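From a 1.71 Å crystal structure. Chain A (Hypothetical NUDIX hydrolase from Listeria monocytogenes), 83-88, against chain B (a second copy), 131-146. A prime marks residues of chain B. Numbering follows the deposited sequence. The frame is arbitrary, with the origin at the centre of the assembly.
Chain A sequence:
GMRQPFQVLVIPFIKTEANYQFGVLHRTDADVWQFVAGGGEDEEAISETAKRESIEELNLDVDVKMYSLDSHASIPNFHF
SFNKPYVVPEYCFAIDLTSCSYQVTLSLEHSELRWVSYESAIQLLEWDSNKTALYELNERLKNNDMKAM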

ATOM      1  N   ASN A  83       8.358 -18.161  -2.778  1.00 37.17           N
ATOM      2  CA  ASN A  83       7.202 -19.010  -2.875  1.00 40.38           C
ATOM      3  C   ASN A  83       5.970 -18.189  -2.693  1.00 32.96           C
ATOM      4  O   ASN A  83       6.051 -17.076  -2.209  1.00 33.26           O
ATOM      5  CB  ASN A  83       7.286 -20.114  -1.812  1.00 42.22           C
ATOM      6  CG  ASN A  83       8.618 -20.839  -1.849  1.00 47.39           C
ATOM      7  OD1 ASN A  83       9.269 -20.878  -2.893  1.00 46.87           O
ATOM      8  ND2 ASN A  83       9.045 -21.390  -0.713  1.00 48.39           N
ATOM      9  N   LYS A  84       4.833 -18.759  -3.091  1.00 35.36           N
ATOM     10  CA  LYS A  84       3.541 -18.186  -2.744  1.00 36.58           C
ATOM     11  C   LYS A  84       3.566 -17.828  -1.248  1.00 34.61           C
ATOM     12  O   LYS A  84       4.276 -18.437  -0.461  1.00 38.10           O
ATOM     13  CB  LYS A  84       2.435 -19.205  -3.062  1.00 40.71           C
ATOM     14  CG  LYS A  84       2.185 -19.373  -4.570  1.00 40.28           C
ATOM     15  CD  LYS A  84       0.998 -20.289  -4.907  1.00 50.39           C
ATOM     16  CE  LYS A  84      -0.339 -19.730  -4.439  1.00 55.27           C
ATOM     17  N   PRO A  85       2.760 -16.888  -0.832  1.00 30.76           N
ATOM     18  CA  PRO A  85       1.799 -16.219  -1.661  1.00 31.01           C
ATOM     19  C   PRO A  85       2.379 -15.195  -2.668  1.00 32.58           C
ATOM     20  O   PRO A  85       3.515 -14.686  -2.503  1.00 29.97           O
ATOM     21  CB  PRO A  85       0.871 -15.548  -0.633  1.00 32.69           C
ATOM     22  CG  PRO A  85       1.676 -15.362   0.576  1.00 30.08           C
ATOM     23  CD  PRO A  85       2.672 -16.494   0.592  1.00 30.84           C
ATOM     24  N   TYR A  86       1.578 -14.841  -3.672  1.00 32.40           N
ATOM     25  CA  TYR A  86       1.966 -13.787  -4.601  1.00 28.01           C
ATOM     26  C   TYR A  86       2.269 -12.461  -3.923  1.00 27.12           C
ATOM     27  O   TYR A  86       3.193 -11.747  -4.327  1.00 27.07           O
ATOM     28  CB  TYR A  86       0.922 -13.576  -5.677  1.00 29.47           C
ATOM     29  CG  TYR A  86       0.613 -14.784  -6.471  1.00 30.54           C
ATOM     30  CD1 TYR A  86       1.586 -15.362  -7.310  1.00 34.17           C
ATOM     31  CD2 TYR A  86      -0.627 -15.393  -6.383  1.00 32.43           C
ATOM     32  CE1 TYR A  86       1.303 -16.505  -8.038  1.00 37.64           C
ATOM     33  CE2 TYR A  86      -0.902 -16.524  -7.111  1.00 31.92           C
ATOM     34  CZ  TYR A  86       0.063 -17.059  -7.945  1.00 32.74           C
ATOM     35  OH  TYR A  86      -0.201 -18.189  -8.659  1.00 37.92           O
ATOM     36  N   VAL A  87       1.480 -12.090  -2.922  1.00 26.07           N
ATOM     37  CA  VAL A  87       1.711 -10.847  -2.172  1.00 23.17           C
ATOM     38  C   VAL A  87       1.607 -11.118  -0.673  1.00 26.74           C
ATOM     39  O   VAL A  87       0.912 -12.066  -0.262  1.00 26.20           O
ATOM     40  CB  VAL A  87       0.701  -9.765  -2.585  1.00 21.66           C
ATOM     41  CG1 VAL A  87       0.821  -9.448  -4.072  1.00 23.40           C
ATOM     42  CG2 VAL A  87      -0.770 -10.224  -2.301  1.00 22.92           C
ATOM     43  N   VAL A  88       2.308 -10.356   0.173  1.00 27.00           N
ATOM     44  CA  VAL A  88       2.182 -10.542   1.644  1.00 32.60           C
ATOM     45  C   VAL A  88       1.838  -9.249   2.307  1.00 27.61           C
ATOM     46  O   VAL A  88       2.112  -8.136   1.752  1.00 23.15           O
ATOM     47  CB  VAL A  88       3.467 -11.081   2.325  1.00 35.67           C
ATOM     48  CG1 VAL A  88       3.663 -12.557   2.026  1.00 38.22           C
ATOM     49  CG2 VAL A  88       4.681 -10.251   1.945  1.00 26.51           C
TER
ATOM     50  N   LYS B 131       0.266  -0.972  -8.879  1.00 18.95           N
ATOM     51  CA  LYS B 131       1.358  -1.811  -9.356  1.00 22.20           C
ATOM     52  C   LYS B 131       1.411  -3.152  -8.631  1.00 25.79           C
ATOM     53  O   LYS B 131       1.613  -4.158  -9.260  1.00 24.93           O
ATOM     54  CB  LYS B 131       2.678  -1.091  -9.235  1.00 23.59           C
ATOM     55  CG  LYS B 131       2.790   0.145 -10.090  1.00 26.85           C
ATOM     56  CD  LYS B 131       4.146   0.768  -9.815  1.00 26.59           C
ATOM     57  CE  LYS B 131       4.179   2.131 -10.330  1.00 28.00           C
ATOM     58  NZ  LYS B 131       5.494   2.792 -10.069  1.00 29.92           N
ATOM     59  N   THR B 132       1.158  -3.174  -7.317  1.00 23.55           N
ATOM     60  CA  THR B 132       1.176  -4.457  -6.563  1.00 26.18           C
ATOM     61  C   THR B 132      -0.007  -5.342  -7.024  1.00 20.43           C
ATOM     62  O   THR B 132       0.164  -6.497  -7.364  1.00 23.84           O
ATOM     63  CB  THR B 132       1.097  -4.206  -5.029  1.00 25.18           C
ATOM     64  OG1 THR B 132       2.292  -3.504  -4.639  1.00 25.64           O
ATOM     65  CG2 THR B 132       1.045  -5.552  -4.247  1.00 27.42           C
ATOM     66  N   ALA B 133      -1.194  -4.756  -7.076  1.00 24.30           N
ATOM     67  CA  ALA B 133      -2.416  -5.426  -7.526  1.00 23.50           C
ATOM     68  C   ALA B 133      -2.209  -6.023  -8.947  1.00 22.53           C
ATOM     69  O   ALA B 133      -2.575  -7.146  -9.218  1.00 22.42           O
ATOM     70  CB  ALA B 133      -3.585  -4.420  -7.533  1.00 20.36           C
ATOM     71  N   LEU B 134      -1.593  -5.246  -9.828  1.00 19.62           N
ATOM     72  CA  LEU B 134      -1.306  -5.686 -11.177  1.00 22.85           C
ATOM     73  C   LEU B 134      -0.320  -6.833 -11.166  1.00 26.42           C
ATOM     74  O   LEU B 134      -0.447  -7.798 -11.929  1.00 25.79           O
ATOM     75  CB  LEU B 134      -0.658  -4.513 -11.958  1.00 22.04           C
ATOM     76  CG  LEU B 134      -0.359  -4.887 -13.366  1.00 19.40           C
ATOM     77  CD1 LEU B 134      -1.530  -5.508 -14.134  1.00 26.68           C
ATOM     78  CD2 LEU B 134       0.275  -3.670 -14.125  1.00 22.37           C
ATOM     79  N   TYR B 135       0.743  -6.700 -10.333  1.00 24.04           N
ATOM     80  CA  TYR B 135       1.716  -7.794 -10.180  1.00 25.23           C
ATOM     81  C   TYR B 135       1.035  -9.116  -9.877  1.00 24.94           C
ATOM     82  O   TYR B 135       1.305 -10.143 -10.552  1.00 23.39           O
ATOM     83  CB  TYR B 135       2.684  -7.484  -9.055  1.00 23.99           C
ATOM     84  CG  TYR B 135       3.539  -8.730  -8.675  1.00 27.73           C
ATOM     85  CD1 TYR B 135       4.534  -9.129  -9.489  1.00 27.15           C
ATOM     86  CD2 TYR B 135       3.250  -9.534  -7.546  1.00 29.76           C
ATOM     87  CE1 TYR B 135       5.298 -10.283  -9.215  1.00 27.12           C
ATOM     88  CE2 TYR B 135       4.008 -10.657  -7.243  1.00 35.53           C
ATOM     89  CZ  TYR B 135       5.042 -11.009  -8.071  1.00 30.13           C
ATOM     90  OH  TYR B 135       5.834 -12.138  -7.830  1.00 32.17           O
ATOM     91  N   GLU B 136       0.144  -9.089  -8.883  1.00 24.15           N
ATOM     92  CA  GLU B 136      -0.617 -10.283  -8.429  1.00 26.67           C
ATOM     93  C   GLU B 136      -1.486 -10.832  -9.581  1.00 23.97           C
ATOM     94  O   GLU B 136      -1.440 -12.030  -9.877  1.00 26.27           O
ATOM     95  CB  GLU B 136      -1.521  -9.929  -7.244  1.00 32.59           C
ATOM     96  CG  GLU B 136      -2.261 -11.128  -6.712  1.00 25.07           C
ATOM     97  CD  GLU B 136      -3.307 -10.813  -5.696  1.00 30.64           C
ATOM     98  OE1 GLU B 136      -3.352  -9.652  -5.190  1.00 28.95           O
ATOM     99  OE2 GLU B 136      -4.103 -11.755  -5.404  1.00 26.15           O
ATOM    100  N   LEU B 137      -2.238  -9.960 -10.226  1.00 23.42           N
ATOM    101  CA  LEU B 137      -3.064 -10.341 -11.346  1.00 21.03           C
ATOM    102  C   LEU B 137      -2.226 -11.039 -12.425  1.00 22.84           C
ATOM    103  O   LEU B 137      -2.583 -12.139 -12.871  1.00 29.68           O
ATOM    104  CB  LEU B 137      -3.761  -9.134 -11.954  1.00 20.84           C
ATOM    105  CG  LEU B 137      -4.656  -9.372 -13.157  1.00 22.27           C
ATOM    106  CD1 LEU B 137      -5.763 -10.313 -12.870  1.00 22.82           C
ATOM    107  CD2 LEU B 137      -5.188  -8.029 -13.658  1.00 24.44           C
ATOM    108  N   ASN B 138      -1.168 -10.362 -12.864  1.00 27.87           N
ATOM    109  CA  ASN B 138      -0.283 -10.920 -13.907  1.00 25.86           C
ATOM    110  C   ASN B 138       0.229 -12.297 -13.534  1.00 27.18           C
ATOM    111  O   ASN B 138       0.268 -13.237 -14.389  1.00 32.04           O
ATOM    112  CB  ASN B 138       0.868  -9.944 -14.216  1.00 31.74           C
ATOM    113  CG  ASN B 138       1.565 -10.238 -15.560  1.00 31.18           C
ATOM    114  OD1 ASN B 138       0.914 -10.426 -16.589  1.00 30.36           O
ATOM    115  ND2 ASN B 138       2.915 -10.249 -15.545  1.00 29.24           N
ATOM    116  N   GLU B 139       0.725 -12.446 -12.314  1.00 26.43           N
ATOM    117  CA  GLU B 139       1.142 -13.768 -11.824  1.00 28.19           C
ATOM    118  C   GLU B 139       0.024 -14.812 -11.893  1.00 27.45           C
ATOM    119  O   GLU B 139       0.247 -15.970 -12.350  1.00 33.21           O
ATOM    120  CB  GLU B 139       1.711 -13.673 -10.403  1.00 28.83           C
ATOM    121  CG  GLU B 139       3.063 -12.947 -10.365  1.00 29.48           C
ATOM    122  CD  GLU B 139       4.089 -13.482 -11.366  1.00 34.88           C
ATOM    123  OE1 GLU B 139       4.518 -14.630 -11.216  1.00 34.29           O
ATOM    124  OE2 GLU B 139       4.505 -12.767 -12.290  1.00 42.63           O
ATOM    125  N   ARG B 140      -1.169 -14.428 -11.440  1.00 26.81           N
ATOM    126  CA  ARG B 140      -2.323 -15.333 -11.457  1.00 27.96           C
ATOM    127  C   ARG B 140      -2.756 -15.728 -12.866  1.00 29.57           C
ATOM    128  O   ARG B 140      -3.177 -16.873 -13.099  1.00 32.23           O
ATOM    129  CB  ARG B 140      -3.524 -14.715 -10.677  1.00 26.97           C
ATOM    130  CG  ARG B 140      -3.321 -14.654  -9.170  1.00 26.56           C
ATOM    131  CD  ARG B 140      -4.583 -14.176  -8.457  1.00 25.08           C
ATOM    132  NE  ARG B 140      -4.408 -14.120  -6.997  1.00 26.16           N
ATOM    133  CZ  ARG B 140      -4.437 -15.149  -6.164  1.00 32.17           C
ATOM    134  NH1 ARG B 140      -4.576 -16.405  -6.607  1.00 35.66           N
ATOM    135  NH2 ARG B 140      -4.262 -14.930  -4.870  1.00 29.71           N
ATOM    136  N   LEU B 141      -2.684 -14.797 -13.801  1.00 29.64           N
ATOM    137  CA  LEU B 141      -3.045 -15.054 -15.179  1.00 34.44           C
ATOM    138  C   LEU B 141      -2.052 -16.041 -15.767  1.00 39.07           C
ATOM    139  O   LEU B 141      -2.427 -17.089 -16.264  1.00 37.49           O
ATOM    140  CB  LEU B 141      -3.045 -13.759 -15.960  1.00 30.23           C
ATOM    141  CG  LEU B 141      -4.275 -12.859 -15.717  1.00 32.00           C
ATOM    142  CD1 LEU B 141      -4.098 -11.510 -16.373  1.00 27.96           C
ATOM    143  CD2 LEU B 141      -5.524 -13.558 -16.256  1.00 29.68           C
ATOM    144  N   LYS B 142      -0.776 -15.686 -15.710  1.00 40.05           N
ATOM    145  CA  LYS B 142       0.291 -16.572 -16.171  1.00 35.23           C
ATOM    146  C   LYS B 142       0.134 -18.008 -15.650  1.00 37.84           C
ATOM    147  O   LYS B 142       0.324 -18.964 -16.388  1.00 40.87           O
ATOM    148  CB  LYS B 142       1.632 -16.029 -15.685  1.00 37.75           C
ATOM    149  CG  LYS B 142       2.165 -14.794 -16.400  1.00 40.59           C
ATOM    150  CD  LYS B 142       3.156 -14.093 -15.456  1.00 40.12           C
ATOM    151  CE  LYS B 142       4.506 -13.808 -16.056  1.00 52.84           C
ATOM    152  NZ  LYS B 142       5.482 -13.748 -14.944  1.00 49.13           N
ATOM    153  N   ASN B 143      -0.172 -18.153 -14.367  1.00 37.18           N
ATOM    154  CA  ASN B 143      -0.278 -19.466 -13.750  1.00 40.22           C
ATOM    155  C   ASN B 143      -1.670 -20.101 -13.834  1.00 38.86           C
ATOM    156  O   ASN B 143      -1.889 -21.159 -13.248  1.00 38.54           O
ATOM    157  CB  ASN B 143       0.103 -19.385 -12.279  1.00 41.59           C
ATOM    158  CG  ASN B 143       1.589 -19.190 -12.066  1.00 47.40           C
ATOM    159  OD1 ASN B 143       2.422 -19.663 -12.850  1.00 44.93           O
ATOM    160  ND2 ASN B 143       1.932 -18.529 -10.968  1.00 46.01           N
ATOM    161  N   ASN B 144      -2.588 -19.453 -14.551  1.00 48.28           N
ATOM    162  CA  ASN B 144      -4.005 -19.849 -14.584  1.00 39.47           C
ATOM    163  C   ASN B 144      -4.437 -20.118 -13.131  1.00 35.33           C
ATOM    164  O   ASN B 144      -4.949 -21.181 -12.790  1.00 44.28           O
ATOM    165  CB  ASN B 144      -4.254 -21.029 -15.565  1.00 39.51           C
ATOM    166  CG  ASN B 144      -5.740 -21.241 -15.872  1.00 40.09           C
ATOM    167  OD1 ASN B 144      -6.543 -20.307 -15.828  1.00 41.61           O
ATOM    168  ND2 ASN B 144      -6.107 -22.502 -16.186  1.00 38.81           N
ATOM    169  N   ASP B 145      -4.234 -19.093 -12.279  1.00 27.38           N
ATOM    170  CA  ASP B 145      -4.424 -19.236 -10.812  1.00 31.35           C
ATOM    171  C   ASP B 145      -5.277 -18.088 -10.234  1.00 33.60           C
ATOM    172  O   ASP B 145      -4.953 -17.484  -9.186  1.00 26.27           O
ATOM    173  CB  ASP B 145      -3.054 -19.315 -10.101  1.00 32.32           C
ATOM    174  CG  ASP B 145      -3.184 -19.709  -8.614  1.00 42.79           C
ATOM    175  OD1 ASP B 145      -4.226 -20.298  -8.224  1.00 43.79           O
ATOM    176  OD2 ASP B 145      -2.249 -19.439  -7.844  1.00 42.81           O
HETATM  177  N   MSE B 146      -6.367 -17.779 -10.892  1.00 27.52           N
HETATM  178  CA  MSE B 146      -7.205 -16.690 -10.386  1.00 27.21           C
HETATM  179  C   MSE B 146      -7.912 -17.213  -9.130  1.00 25.97           C
HETATM  180  O   MSE B 146      -8.088 -18.430  -8.965  1.00 28.71           O
HETATM  181  CB  MSE B 146      -8.217 -16.358 -11.435  1.00 25.50           C
HETATM  182  CG  MSE B 146      -7.620 -15.758 -12.699  1.00 24.84           C
HETATM  183 SE   MSE B 146      -6.834 -14.023 -12.407  0.75 26.18          SE
HETATM  184  CE  MSE B 146      -8.534 -13.201 -12.966  1.00 33.06           C
TER

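A short segment of chain A lies against one side of a helix in chain B, and a single aromatic side chain dominates the contact. The helix runs through residues 131 to 142 of chain B, held by regular backbone hydrogen bonds such as Glu136′ N to Thr132′ O (3.0 Å) and Arg140′ N to Glu136′ O (2.9 Å). Chain A crosses this region as a loop that becomes a strand at Val87, with a cis peptide bond before Pro85. The backbones come nearest where Tyr86 CA lies 5.8 Å from Glu136′ CA, and from there the tyrosine side chain reaches along the helix toward its C-terminal end. Together the stretches bury 414 Å², and Tyr86 alone contributes 162 Å² of it.

The hydrogen bonds between the two stretches gather at the tip of that side chain. Tyr86 OH donates a short hydrogen bond of 2.5 Å to Asp145′ OD2, as suits a phenol facing a carboxylate. The same oxygen accepts a longer bond from Asn143′ ND2, 3.2 Å from Tyr86 OH, with an N-H...acceptor angle of 156°. A tyrosine hydroxyl can donate and accept at once, so the one oxygen serves both partners, and both lie at the ring edge, near its plane. Their position follows from the end of the helix: Asn143′ is the first residue to leave helical phi/psi, and the chain then turns through Asn144′, whose phi is positive, to bring Asp145′ back toward the tyrosine. Asp145′ N bonds to Arg140′ O at 2.6 Å, tying this turn to the helix. Lys84 comes near the same carboxylate with its CE, 3.9 Å from Asp145′ OD2, but its NZ is not modelled, so no ionic contact can be assigned.

Below the hydroxyl, the tyrosine packs against the aliphatic parts of long polar residues. Tyr86 CD1 is 3.5 Å from Glu139′ CB, and Tyr86 CE2 is 3.7 Å from Arg140′ CG, while Tyr86 CB approaches Glu136′ CG at 4.1 Å. Such side chains offer methylene groups to a ring while their charged ends are paired within chain B. The end of Glu139′ leads away from chain A, and its OE2 forms a salt bridge with Lys142′ NZ at 3.0 Å. Arg140′ NE forms another with Glu136′ OE2 at 2.9 Å, one helical turn back, and Arg140′ NH1 bonds to Asp145′ O at 2.8 Å. These bonds hold the guanidinium in place, with Tyr86 CE2 over one of its faces.

Val87 extends the apolar contact toward the start of the helix segment. Its CB also points toward chain B, and Val87 CG1 lies 3.9 Å from Thr132′ CG2 and 4.2 Å from Tyr135′ CD2. A branched residue suits this place: CG1 meets those two neighbours, while Val87 CG2 lies 3.9 Å from Glu136′ OE1. Thr132′ turns a methyl to it, its OG1 being hydrogen-bonded elsewhere in the structure. The Tyr135′ ring presents its edge to chain A, its CE2 coming within 3.2 Å of Tyr86 O; the slightly positive C-H edge of an aromatic ring suits a carbonyl oxygen.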